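PDB 5ZQI: alginate lyase AlgAT5 from Defluviitalea, which probably cleaves the polysaccharide alginate by beta-elimination, as a lyase of polysaccharide lyase family 7 with a beta-sandwich fold. Local coordinates for residues A[63-67]-A[127-131]; A[59-63]-A[261-265]; A[167-173]-A[230-235]. One frame throughout, in Å; residues are numbered along the deposited sequence.

Interaction 1. Residues A[63-67]-A[127-131]; sequences DLTNW and TNDGQ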
ATOM      1  N   ASP A  63      -0.476 -11.108  -8.951  1.00 11.42           N
ATOM      2  CA  ASP A  63       0.021 -10.802 -10.296  1.00  9.85           C
ATOM      3  C   ASP A  63       0.944  -9.603 -10.159  1.00 10.13           C
ATOM      4  O   ASP A  63       0.469  -8.467 -10.044  1.00  9.22           O
ATOM      5  CB  ASP A  63      -1.122 -10.496 -11.253  1.00 10.87           C
ATOM      6  CG  ASP A  63      -0.650 -10.179 -12.647  1.00 13.39           C
ATOM      7  OD1 ASP A  63       0.575 -10.162 -12.874  1.00 14.21           O
ATOM      8  OD2 ASP A  63      -1.521  -9.924 -13.518  1.00 21.18           O
ATOM      9  N   LEU A  64       2.257  -9.840 -10.175  1.00  9.03           N
ATOM     10  CA  LEU A  64       3.226  -8.777  -9.944  1.00  7.56           C
ATOM     11  C   LEU A  64       3.769  -8.165 -11.224  1.00  9.09           C
ATOM     12  O   LEU A  64       4.682  -7.324 -11.170  1.00  8.78           O
ATOM     13  CB  LEU A  64       4.360  -9.280  -9.061  1.00  9.90           C
ATOM     14  CG  LEU A  64       3.965  -9.704  -7.647  1.00 12.39           C
ATOM     15  CD1 LEU A  64       5.241 -10.266  -6.924  1.00 11.34           C
ATOM     16  CD2 LEU A  64       3.330  -8.592  -6.853  1.00 10.58           C
ATOM     17  N   THR A  65       3.208  -8.536 -12.371  1.00  9.97           N
ATOM     18  CA  THR A  65       3.700  -8.096 -13.665  1.00  9.50           C
ATOM     19  C   THR A  65       3.933  -6.593 -13.726  1.00 11.09           C
ATOM     20  O   THR A  65       4.980  -6.139 -14.197  1.00 12.16           O
ATOM     21  CB  THR A  65       2.708  -8.519 -14.742  1.00 12.65           C
ATOM     22  OG1 THR A  65       2.505  -9.942 -14.694  1.00 17.38           O
ATOM     23  CG2 THR A  65       3.192  -8.112 -16.142  1.00 14.30           C
ATOM     24  N   ASN A  66       2.943  -5.804 -13.330  1.00  9.27           N
ATOM     25  CA  ASN A  66       2.972  -4.356 -13.489  1.00  9.51           C
ATOM     26  C   ASN A  66       3.142  -3.682 -12.135  1.00  8.65           C
ATOM     27  O   ASN A  66       2.449  -2.719 -11.804  1.00  8.91           O
ATOM     28  CB  ASN A  66       1.713  -3.869 -14.202  1.00 10.56           C
ATOM     29  CG  ASN A  66       1.831  -3.963 -15.689  1.00 13.97           C
ATOM     30  OD1 ASN A  66       2.937  -3.933 -16.242  1.00 12.80           O
ATOM     31  ND2 ASN A  66       0.696  -4.103 -16.357  1.00 18.42           N
ATOM     32  N   TRP A  67       4.122  -4.165 -11.375  1.00  7.85           N
ATOM     33  CA  TRP A  67       4.507  -3.536 -10.133  1.00  7.21           C
ATOM     34  C   TRP A  67       6.025  -3.552 -10.021  1.00  7.25           C
ATOM     35  O   TRP A  67       6.699  -4.366 -10.634  1.00  7.33           O
ATOM     36  CB  TRP A  67       3.923  -4.268  -8.931  1.00  6.66           C
ATOM     37  CG  TRP A  67       2.411  -4.310  -8.764  1.00  7.21           C
ATOM     38  CD1 TRP A  67       1.574  -5.327  -9.100  1.00  8.14           C
ATOM     39  CD2 TRP A  67       1.589  -3.284  -8.201  1.00  7.39           C
ATOM     40  NE1 TRP A  67       0.282  -5.003  -8.763  1.00  8.61           N
ATOM     41  CE2 TRP A  67       0.266  -3.755  -8.198  1.00  7.98           C
ATOM     42  CE3 TRP A  67       1.856  -2.021  -7.667  1.00  7.47           C
ATOM     43  CZ2 TRP A  67      -0.781  -2.999  -7.732  1.00  9.23           C
ATOM     44  CZ3 TRP A  67       0.808  -1.261  -7.197  1.00  8.13           C
ATOM     45  CH2 TRP A  67      -0.495  -1.760  -7.206  1.00  8.71           C
ATOM     46  N   THR A 127       3.641  -0.241 -15.718  1.00  9.91           N
ATOM     47  CA  THR A 127       2.906  -0.610 -16.920  1.00 11.04           C
ATOM     48  C   THR A 127       3.900  -1.190 -17.906  1.00 11.56           C
ATOM     49  O   THR A 127       5.122  -1.105 -17.711  1.00 11.20           O
ATOM     50  CB  THR A 127       2.145   0.597 -17.477  1.00 14.74           C
ATOM     51  OG1 THR A 127       1.201   0.157 -18.464  1.00 22.58           O
ATOM     52  CG2 THR A 127       3.093   1.613 -18.068  1.00 14.67           C
ATOM     53  N   ASN A 128       3.361  -1.818 -18.954  1.00 13.44           N
ATOM     54  CA  ASN A 128       4.152  -2.391 -20.042  1.00 15.17           C
ATOM     55  C   ASN A 128       5.156  -3.421 -19.517  1.00 13.96           C
ATOM     56  O   ASN A 128       6.377  -3.244 -19.579  1.00 18.07           O
ATOM     57  CB  ASN A 128       4.860  -1.278 -20.825  1.00 13.88           C
ATOM     58  CG  ASN A 128       5.494  -1.757 -22.098  1.00 25.58           C
ATOM     59  OD1 ASN A 128       5.069  -2.755 -22.687  1.00 32.37           O
ATOM     60  ND2 ASN A 128       6.513  -1.041 -22.536  1.00 27.10           N
ATOM     61  N   ASP A 129       4.613  -4.526 -19.013  1.00 17.62           N
ATOM     62  CA  ASP A 129       5.444  -5.627 -18.528  1.00 15.76           C
ATOM     63  C   ASP A 129       6.323  -5.191 -17.363  1.00 13.63           C
ATOM     64  O   ASP A 129       7.403  -5.743 -17.135  1.00 15.65           O
ATOM     65  CB  ASP A 129       6.302  -6.191 -19.665  1.00 21.77           C
ATOM     66  CG  ASP A 129       6.855  -7.556 -19.366  1.00 43.94           C
ATOM     67  OD1 ASP A 129       6.261  -8.262 -18.521  1.00 42.11           O
ATOM     68  OD2 ASP A 129       7.882  -7.926 -19.980  1.00 48.02           O
ATOM     69  N   GLY A 130       5.858  -4.208 -16.605  1.00 14.06           N
ATOM     70  CA  GLY A 130       6.584  -3.733 -15.457  1.00 12.40           C
ATOM     71  C   GLY A 130       7.774  -2.866 -15.748  1.00 11.00           C
ATOM     72  O   GLY A 130       8.546  -2.589 -14.829  1.00 11.43           O
ATOM     73  N   GLN A 131       7.941  -2.395 -16.974  1.00 12.67           N
ATOM     74  CA  GLN A 131       9.128  -1.652 -17.348  1.00 12.57           C
ATOM     75  C   GLN A 131       8.956  -0.145 -17.289  1.00 15.08           C
ATOM     76  O   GLN A 131       9.965   0.555 -17.130  1.00 15.59           O
ATOM     77  CB  GLN A 131       9.573  -2.024 -18.764  1.00 13.73           C
ATOM     78  CG  GLN A 131       9.875  -3.492 -18.927  1.00 15.24           C
ATOM     79  CD  GLN A 131      10.865  -3.995 -17.903  1.00 17.32           C
ATOM     80  OE1 GLN A 131      11.994  -3.531 -17.840  1.00 20.71           O
ATOM     81  NE2 GLN A 131      10.423  -4.918 -17.051  1.00 19.06           N
TER
HETATM   82  O   HOH W   1       6.469  -8.175 -15.810  1.00 25.92           O
HETATM   83  O   HOH W   2       1.823  -5.832 -19.090  1.00 29.17           O
HETATM   84  O   HOH W   3       0.853  -2.793 -19.348  1.00 31.02           O
HETATM   85  O   HOH W   4       8.818  -3.622 -12.279  1.00 10.05           O
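N66 OD1 takes the backbone N-H of G130 at 3.0 Å, the one direct hydrogen bond between 63-67 and 127-131. The segment 127-131 is the turn of a beta hairpin: strands 120-127 and 132-133 are joined by a type I' turn from N128 to Q131, with D129 and G130 at its middle positions. The donor lies in the carbonyl plane of the N66 amide, at a C=O...N angle of 159°, but its N-H is noticeably bent away from OD1. N66 CG stands beside its own backbone N (chi1 -84°), which brings the amide against the turn, and asparagine suits the place because its two ends do different work. While OD1 accepts, ND2 donates to water 3, which also accepts from N128 N.

T65 O comes within 3.2 Å of G130 CA. The lack of a side chain at G130 makes room for this carbonyl, and glycine also accepts the positive phi of the turn readily. The T65 and D129 side chains cross obliquely, with T65 CG2 3.9 Å from D129 OD1.

The approach of 63-67 is shaped by an Asx turn, in which D63 OD1 receives T65 N at 3.1 Å and T65 OG1 at 2.7 Å, the hydroxyl on its syn lone pair. Threonine fits here because OG1 sits beside its own N (chi1 -57°) and both donors can meet one oxygen, leaving the methyl for D129. Further along, the W67 ring packs on L123 and L264, while its backbone stays at the hairpin: water 4 donates to W67 O and to G130 O, each at 2.8 Å.

Interaction 2. Residues A[59-63]-A[261-265]; sequences SDILD and IYNLV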
ATOM      1  N   SER A  59       5.055 -13.816  -6.345  1.00  8.53           N
ATOM      2  CA  SER A  59       4.576 -13.782  -7.719  1.00 10.38           C
ATOM      3  C   SER A  59       3.633 -14.931  -8.071  1.00 10.25           C
ATOM      4  O   SER A  59       2.950 -14.830  -9.093  1.00 13.33           O
ATOM      5  CB  SER A  59       5.767 -13.798  -8.656  1.00  9.56           C
ATOM      6  OG  SER A  59       6.500 -15.011  -8.538  1.00 11.46           O
ATOM      7  N   ASP A  60       3.552 -15.973  -7.248  1.00 10.91           N
ATOM      8  CA  ASP A  60       2.590 -17.052  -7.420  1.00 12.35           C
ATOM      9  C   ASP A  60       1.233 -16.735  -6.797  1.00 13.20           C
ATOM     10  O   ASP A  60       0.246 -17.403  -7.119  1.00 17.28           O
ATOM     11  CB  ASP A  60       3.104 -18.344  -6.763  1.00 17.11           C
ATOM     12  CG  ASP A  60       4.356 -18.906  -7.428  1.00 17.58           C
ATOM     13  OD1 ASP A  60       4.361 -19.071  -8.669  1.00 20.11           O
ATOM     14  OD2 ASP A  60       5.325 -19.193  -6.694  1.00 21.87           O
ATOM     15  N   ILE A  61       1.178 -15.769  -5.886  1.00 11.49           N
ATOM     16  CA  ILE A  61      -0.039 -15.399  -5.166  1.00 11.82           C
ATOM     17  C   ILE A  61      -0.696 -14.183  -5.787  1.00 11.26           C
ATOM     18  O   ILE A  61      -1.911 -14.148  -5.974  1.00 12.14           O
ATOM     19  CB  ILE A  61       0.279 -15.136  -3.672  1.00 11.42           C
ATOM     20  CG1 ILE A  61       0.931 -16.362  -3.034  1.00 16.58           C
ATOM     21  CG2 ILE A  61      -1.004 -14.682  -2.950  1.00 12.47           C
ATOM     22  CD1 ILE A  61       0.056 -17.547  -2.995  1.00 21.22           C
ATOM     23  N   LEU A  62       0.113 -13.167  -6.090  1.00 10.01           N
ATOM     24  CA  LEU A  62      -0.338 -11.910  -6.666  1.00  9.57           C
ATOM     25  C   LEU A  62       0.267 -11.762  -8.053  1.00  9.90           C
ATOM     26  O   LEU A  62       1.367 -12.257  -8.314  1.00 12.07           O
ATOM     27  CB  LEU A  62       0.086 -10.724  -5.795  1.00 10.49           C
ATOM     28  CG  LEU A  62      -0.348 -10.777  -4.336  1.00  9.61           C
ATOM     29  CD1 LEU A  62       0.269  -9.513  -3.652  1.00 13.45           C
ATOM     30  CD2 LEU A  62      -1.812 -10.867  -4.132  1.00 12.21           C
ATOM     31  N   ASP A  63      -0.476 -11.108  -8.951  1.00 11.42           N
ATOM     32  CA  ASP A  63       0.021 -10.802 -10.296  1.00  9.85           C
ATOM     33  C   ASP A  63       0.944  -9.603 -10.159  1.00 10.13           C
ATOM     34  O   ASP A  63       0.469  -8.467 -10.044  1.00  9.22           O
ATOM     35  CB  ASP A  63      -1.122 -10.496 -11.253  1.00 10.87           C
ATOM     36  CG  ASP A  63      -0.650 -10.179 -12.647  1.00 13.39           C
ATOM     37  OD1 ASP A  63       0.575 -10.162 -12.874  1.00 14.21           O
ATOM     38  OD2 ASP A  63      -1.521  -9.924 -13.518  1.00 21.18           O
ATOM     39  N   ILE A 261      -1.547  -9.517   2.052  1.00  7.70           N
ATOM     40  CA  ILE A 261      -2.423  -9.243   0.907  1.00  8.12           C
ATOM     41  C   ILE A 261      -2.768 -10.580   0.250  1.00  7.65           C
ATOM     42  O   ILE A 261      -1.883 -11.300  -0.233  1.00  8.13           O
ATOM     43  CB  ILE A 261      -1.791  -8.265  -0.115  1.00  7.74           C
ATOM     44  CG1 ILE A 261      -1.476  -6.947   0.590  1.00  7.21           C
ATOM     45  CG2 ILE A 261      -2.707  -8.121  -1.342  1.00  6.39           C
ATOM     46  CD1 ILE A 261      -0.966  -5.833  -0.356  1.00  8.79           C
ATOM     47  N   TYR A 262      -4.062 -10.871   0.173  1.00  8.17           N
ATOM     48  CA  TYR A 262      -4.606 -12.084  -0.432  1.00  9.15           C
ATOM     49  C   TYR A 262      -4.916 -11.928  -1.910  1.00  8.77           C
ATOM     50  O   TYR A 262      -4.694 -12.870  -2.684  1.00 10.74           O
ATOM     51  CB  TYR A 262      -5.898 -12.469   0.304  1.00 10.23           C
ATOM     52  CG  TYR A 262      -5.697 -13.021   1.678  1.00 11.17           C
ATOM     53  CD1 TYR A 262      -5.476 -12.184   2.755  1.00 15.29           C
ATOM     54  CD2 TYR A 262      -5.701 -14.395   1.901  1.00 12.73           C
ATOM     55  CE1 TYR A 262      -5.221 -12.699   3.947  1.00 17.33           C
ATOM     56  CE2 TYR A 262      -5.500 -14.918   3.141  1.00 15.47           C
ATOM     57  CZ  TYR A 262      -5.219 -14.101   4.137  1.00 16.60           C
ATOM     58  OH  TYR A 262      -5.048 -14.613   5.450  1.00 21.06           O
ATOM     59  N   ASN A 263      -5.403 -10.754  -2.316  1.00  9.25           N
ATOM     60  CA  ASN A 263      -5.742 -10.466  -3.697  1.00  8.61           C
ATOM     61  C   ASN A 263      -5.475  -8.989  -3.934  1.00  9.48           C
ATOM     62  O   ASN A 263      -5.620  -8.165  -3.028  1.00  8.19           O
ATOM     63  CB  ASN A 263      -7.221 -10.803  -4.020  1.00  9.89           C
ATOM     64  CG  ASN A 263      -7.553 -12.289  -3.865  1.00 11.47           C
ATOM     65  OD1 ASN A 263      -7.217 -13.131  -4.712  1.00 14.45           O
ATOM     66  ND2 ASN A 263      -8.210 -12.620  -2.766  1.00 14.61           N
ATOM     67  N   LEU A 264      -5.091  -8.665  -5.156  1.00  8.87           N
ATOM     68  CA  LEU A 264      -4.676  -7.326  -5.559  1.00  6.83           C
ATOM     69  C   LEU A 264      -4.953  -7.209  -7.048  1.00  8.06           C
ATOM     70  O   LEU A 264      -4.473  -8.038  -7.826  1.00 14.80           O
ATOM     71  CB  LEU A 264      -3.198  -7.090  -5.267  1.00  9.26           C
ATOM     72  CG  LEU A 264      -2.622  -5.728  -5.639  1.00  9.17           C
ATOM     73  CD1 LEU A 264      -3.292  -4.628  -4.858  1.00 10.39           C
ATOM     74  CD2 LEU A 264      -1.109  -5.741  -5.346  1.00 10.62           C
ATOM     75  N   VAL A 265      -5.714  -6.193  -7.440  1.00  6.85           N
ATOM     76  CA  VAL A 265      -6.005  -5.947  -8.847  1.00  7.64           C
ATOM     77  C   VAL A 265      -6.031  -4.452  -9.124  1.00  7.17           C
ATOM     78  O   VAL A 265      -6.540  -3.659  -8.333  1.00  8.19           O
ATOM     79  CB  VAL A 265      -7.334  -6.599  -9.307  1.00  9.60           C
ATOM     80  CG1 VAL A 265      -8.537  -5.957  -8.674  1.00 18.35           C
ATOM     81  CG2 VAL A 265      -7.469  -6.617 -10.824  1.00 11.36           C
TER
HETATM   82  O   HOH W   5      -4.562 -13.538  -5.585  1.00 15.03           O
HETATM   83  O   HOH W   6      -1.840  -7.081  -9.104  1.00  9.48           O
HETATM   84  O   HOH W   7      -2.874 -10.086  -7.884  1.00 25.33           O
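L62 does most of the apolar work, laying its CD2 methyl against the bend where strand 256-269 of the beta-sandwich turns a corner at Y262. CD2 sits 3.8 Å from Y262 O and 4.2 Å from L264 CB. The other branch, CD1, is 4.0 Å from I261 CG2, and the two side chains cross at about a right angle. With CG beside its own backbone N (chi1 -55°), the leucine can spread both methyls over the bend, a task for a forked side chain. I61 CG2 adds a lighter touch on Y262 O, and both I61 and L62 also rest on V102 of the neighbouring strand.

The polar part is carried by water. Water 7 accepts from D63 N at 2.8 Å and donates to L264 O at 2.6 Å; water 6 donates to that same L264 O and to D63 O.

The bend itself is a classic beta bulge, in which Y262 and N263 both face D148. N263 ND2 bonds D148 OD2, and the Y262 ring makes a cation-pi contact with R204.

No direct hydrogen bond joins the two segments: the end of the short helix 58-61 and the residues after it cover the strand through methyl groups, and their backbone polarity is passed on through solvent.

Interaction 3. Residues A[167-173]-A[230-235]; sequences HDSDDDV and KSVSGC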
ATOM      1  N   HIS A 167      -0.731   8.082  -5.279  1.00  6.90           N
ATOM      2  CA  HIS A 167       0.381   9.020  -5.157  1.00  7.78           C
ATOM      3  C   HIS A 167       0.537   9.749  -6.483  1.00  9.20           C
ATOM      4  O   HIS A 167       0.230   9.190  -7.529  1.00  8.80           O
ATOM      5  CB  HIS A 167       1.666   8.237  -4.783  1.00  9.27           C
ATOM      6  CG  HIS A 167       2.704   9.042  -4.063  1.00  8.30           C
ATOM      7  ND1 HIS A 167       3.571   9.892  -4.723  1.00 11.34           N
ATOM      8  CD2 HIS A 167       3.043   9.102  -2.750  1.00 11.99           C
ATOM      9  CE1 HIS A 167       4.387  10.450  -3.844  1.00 14.81           C
ATOM     10  NE2 HIS A 167       4.076  10.006  -2.642  1.00 15.85           N
ATOM     11  N   ASP A 168       1.027  10.993  -6.449  1.00  9.16           N
ATOM     12  CA  ASP A 168       1.304  11.742  -7.682  1.00 10.57           C
ATOM     13  C   ASP A 168       2.788  12.108  -7.726  1.00 11.91           C
ATOM     14  O   ASP A 168       3.609  11.463  -7.040  1.00 12.61           O
ATOM     15  CB  ASP A 168       0.348  12.922  -7.807  1.00 15.71           C
ATOM     16  CG  ASP A 168       0.648  14.057  -6.856  1.00 17.77           C
ATOM     17  OD1 ASP A 168       1.635  14.005  -6.120  1.00 16.65           O
ATOM     18  OD2 ASP A 168      -0.123  15.035  -6.857  1.00 23.66           O
ATOM     19  N   SER A 169       3.170  13.077  -8.553  1.00 14.46           N
ATOM     20  CA  SER A 169       4.591  13.353  -8.695  1.00 14.84           C
ATOM     21  C   SER A 169       5.218  13.876  -7.412  1.00 18.95           C
ATOM     22  O   SER A 169       6.437  13.764  -7.236  1.00 20.22           O
ATOM     23  CB  SER A 169       4.841  14.351  -9.829  1.00 20.14           C
ATOM     24  OG  SER A 169       4.256  15.596  -9.519  1.00 25.81           O
ATOM     25  N   ASP A 170       4.422  14.430  -6.511  1.00 17.17           N
ATOM     26  CA  ASP A 170       4.931  15.172  -5.367  1.00 23.46           C
ATOM     27  C   ASP A 170       4.625  14.515  -4.033  1.00 20.21           C
ATOM     28  O   ASP A 170       5.440  14.590  -3.111  1.00 20.94           O
ATOM     29  CB  ASP A 170       4.343  16.593  -5.351  1.00 24.45           C
ATOM     30  CG  ASP A 170       4.626  17.375  -6.626  1.00 36.81           C
ATOM     31  OD1 ASP A 170       5.739  17.270  -7.181  1.00 27.01           O
ATOM     32  OD2 ASP A 170       3.719  18.112  -7.061  1.00 39.75           O
ATOM     33  N   ASP A 171       3.463  13.901  -3.882  1.00 15.73           N
ATOM     34  CA  ASP A 171       3.058  13.426  -2.566  1.00 13.76           C
ATOM     35  C   ASP A 171       1.860  12.504  -2.717  1.00 12.63           C
ATOM     36  O   ASP A 171       1.382  12.234  -3.823  1.00 11.97           O
ATOM     37  CB  ASP A 171       2.759  14.600  -1.641  1.00 30.33           C
ATOM     38  CG  ASP A 171       2.750  14.212  -0.169  1.00 46.33           C
ATOM     39  OD1 ASP A 171       3.179  13.084   0.152  1.00 41.58           O
ATOM     40  OD2 ASP A 171       2.296  15.025   0.664  1.00 52.91           O
ATOM     41  N   ASP A 172       1.391  12.000  -1.587  1.00 13.26           N
ATOM     42  CA  ASP A 172       0.204  11.172  -1.612  1.00 11.45           C
ATOM     43  C   ASP A 172      -1.007  12.020  -1.976  1.00 10.07           C
ATOM     44  O   ASP A 172      -1.076  13.214  -1.690  1.00 13.18           O
ATOM     45  CB  ASP A 172      -0.021  10.486  -0.267  1.00  9.74           C
ATOM     46  CG  ASP A 172      -0.245  11.441   0.858  1.00 16.77           C
ATOM     47  OD1 ASP A 172       0.725  12.061   1.333  1.00 24.31           O
ATOM     48  OD2 ASP A 172      -1.400  11.581   1.281  1.00 18.70           O
ATOM     49  N   VAL A 173      -1.955  11.384  -2.636  1.00  8.21           N
ATOM     50  CA  VAL A 173      -3.247  11.967  -2.973  1.00  8.86           C
ATOM     51  C   VAL A 173      -4.269  11.464  -1.958  1.00  8.40           C
ATOM     52  O   VAL A 173      -4.910  12.261  -1.264  1.00 12.29           O
ATOM     53  CB  VAL A 173      -3.624  11.619  -4.418  1.00  9.86           C
ATOM     54  CG1 VAL A 173      -5.022  12.182  -4.746  1.00 12.14           C
ATOM     55  CG2 VAL A 173      -2.628  12.205  -5.432  1.00 11.27           C
ATOM     56  N   LYS A 230     -11.335  15.589  -6.737  1.00  9.48           N
ATOM     57  CA  LYS A 230      -9.907  15.719  -6.960  1.00  9.26           C
ATOM     58  C   LYS A 230      -9.586  15.648  -8.446  1.00  9.87           C
ATOM     59  O   LYS A 230      -9.931  14.669  -9.135  1.00 12.02           O
ATOM     60  CB  LYS A 230      -9.169  14.626  -6.161  1.00 10.92           C
ATOM     61  CG  LYS A 230      -7.651  14.754  -6.233  1.00 17.84           C
ATOM     62  CD  LYS A 230      -7.161  15.982  -5.519  1.00 17.50           C
ATOM     63  CE  LYS A 230      -7.021  15.781  -4.019  1.00 36.55           C
ATOM     64  NZ  LYS A 230      -6.313  16.938  -3.396  1.00 42.06           N
ATOM     65  N   SER A 231      -8.910  16.670  -8.928  1.00  9.39           N
ATOM     66  CA  SER A 231      -8.475  16.791 -10.321  1.00 10.71           C
ATOM     67  C   SER A 231      -6.951  16.840 -10.294  1.00  9.39           C
ATOM     68  O   SER A 231      -6.379  17.885  -9.983  1.00 14.87           O
ATOM     69  CB  SER A 231      -9.087  18.027 -10.954  1.00 10.88           C
ATOM     70  OG  SER A 231      -8.573  18.254 -12.263  1.00 12.65           O
ATOM     71  N   VAL A 232      -6.308  15.710 -10.598  1.00 10.12           N
ATOM     72  CA  VAL A 232      -4.845  15.602 -10.572  1.00 11.32           C
ATOM     73  C   VAL A 232      -4.399  14.557 -11.583  1.00 10.99           C
ATOM     74  O   VAL A 232      -5.064  13.532 -11.773  1.00 11.22           O
ATOM     75  CB  VAL A 232      -4.354  15.277  -9.145  1.00 16.21           C
ATOM     76  CG1 VAL A 232      -5.017  14.028  -8.619  1.00 14.93           C
ATOM     77  CG2 VAL A 232      -2.833  15.123  -9.091  1.00 23.71           C
ATOM     78  N   SER A 233      -3.258  14.808 -12.217  1.00 12.34           N
ATOM     79  CA  SER A 233      -2.617  13.868 -13.135  1.00 10.87           C
ATOM     80  C   SER A 233      -1.266  13.423 -12.564  1.00 11.42           C
ATOM     81  O   SER A 233      -0.834  13.843 -11.475  1.00 12.64           O
ATOM     82  CB  SER A 233      -2.474  14.472 -14.537  1.00 13.64           C
ATOM     83  OG  SER A 233      -1.666  15.610 -14.519  1.00 25.21           O
ATOM     84  N   GLY A 234      -0.613  12.512 -13.281  1.00  9.97           N
ATOM     85  CA  GLY A 234       0.597  11.895 -12.771  1.00 10.20           C
ATOM     86  C   GLY A 234       0.363  10.970 -11.600  1.00 10.00           C
ATOM     87  O   GLY A 234       1.286  10.714 -10.809  1.00  9.61           O
ATOM     88  N   CYS A 235      -0.818  10.396 -11.511  1.00  8.68           N
ATOM     89  CA  CYS A 235      -1.149   9.497 -10.417  1.00  7.87           C
ATOM     90  C   CYS A 235      -0.726   8.061 -10.686  1.00  7.99           C
ATOM     91  O   CYS A 235      -0.655   7.605 -11.826  1.00  7.40           O
ATOM     92  CB  CYS A 235      -2.652   9.470 -10.116  1.00  6.68           C
ATOM     93  SG  CYS A 235      -3.330  11.014  -9.507  1.00 11.50           S
TER
HETATM   94  O   HOH W   8       1.734  14.712 -10.449  1.00 22.09           O
HETATM   95  O   HOH W   9      -5.698  14.692  -1.552  1.00 30.04           O
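The imidazole of H167 has a backbone group of its own loop on one face: D171 O stands 3.3 Å above the ring plane over its centre, with D172 N offset toward the rim. The ring also meets that of Y236, the planes about 35° apart, and ND1 donates to D168 O at 2.8 Å, the oxygen lying somewhat out of the ring plane. H167 ends strand 160-167, whose hairpin with strand 172-179 is closed by this loop. The sequence Q165-I166-H167 matches the QIH motif of family 7 lyases, so the ring probably belongs to the active-site cleft, as in relatives.

D168 organises the loop. Its OD1 takes D171 N at 2.9 Å, almost in line with the C-O bond, and D170 N at 2.8 Å from 45° above the carboxylate plane. Together these make an Asx turn and an Asx motif, for which a short carboxylate is well suited. Its CG lies between the backbone N and the carbonyl carbon (chi1 73°), and the other oxygen, OD2, touches V232 CG2 at 3.5 Å.

Backbone meets backbone without any N-H bond. C235 CA points its hydrogen at H167 O, 3.2 Å away, and D168 CA does the same to G234 O at 3.3 Å. G234 and C235 form a G1 beta bulge opposite W136, where the positive phi of the first residue suits glycine. Water 8 adds a link, accepting from S169 N and donating to S233 O.

The apolar part gathers around V173: CG2 packs near C235 SG, and CG1 near V232 CG1. K230 CG, anti to its own N, lies 4.0 Å from V173 CG1, and the bends at the second and third torsions fold CE back against the same methyl.

Overall arrangement
Interactions 1 and 2 form one continuous region: they share D63, their centres are 13 Å apart, and L64 CD1 meets S59 N at 3.6 Å while W67 CZ2 meets L264 CD2 at 3.6 Å. The second of these touches reaches from one sheet of the sandwich to the other. Interaction 3 stands apart, its centre about 20 Å from that of interaction 1 and about 25 Å from that of interaction 2; the nearest atoms are about 9 Å and 13 Å away. Of the three, interaction 3 holds the histidine of the QIH motif and so probably lies beside the alginate-binding cleft, whereas the other two join the N-terminal part of the chain to the sandwich.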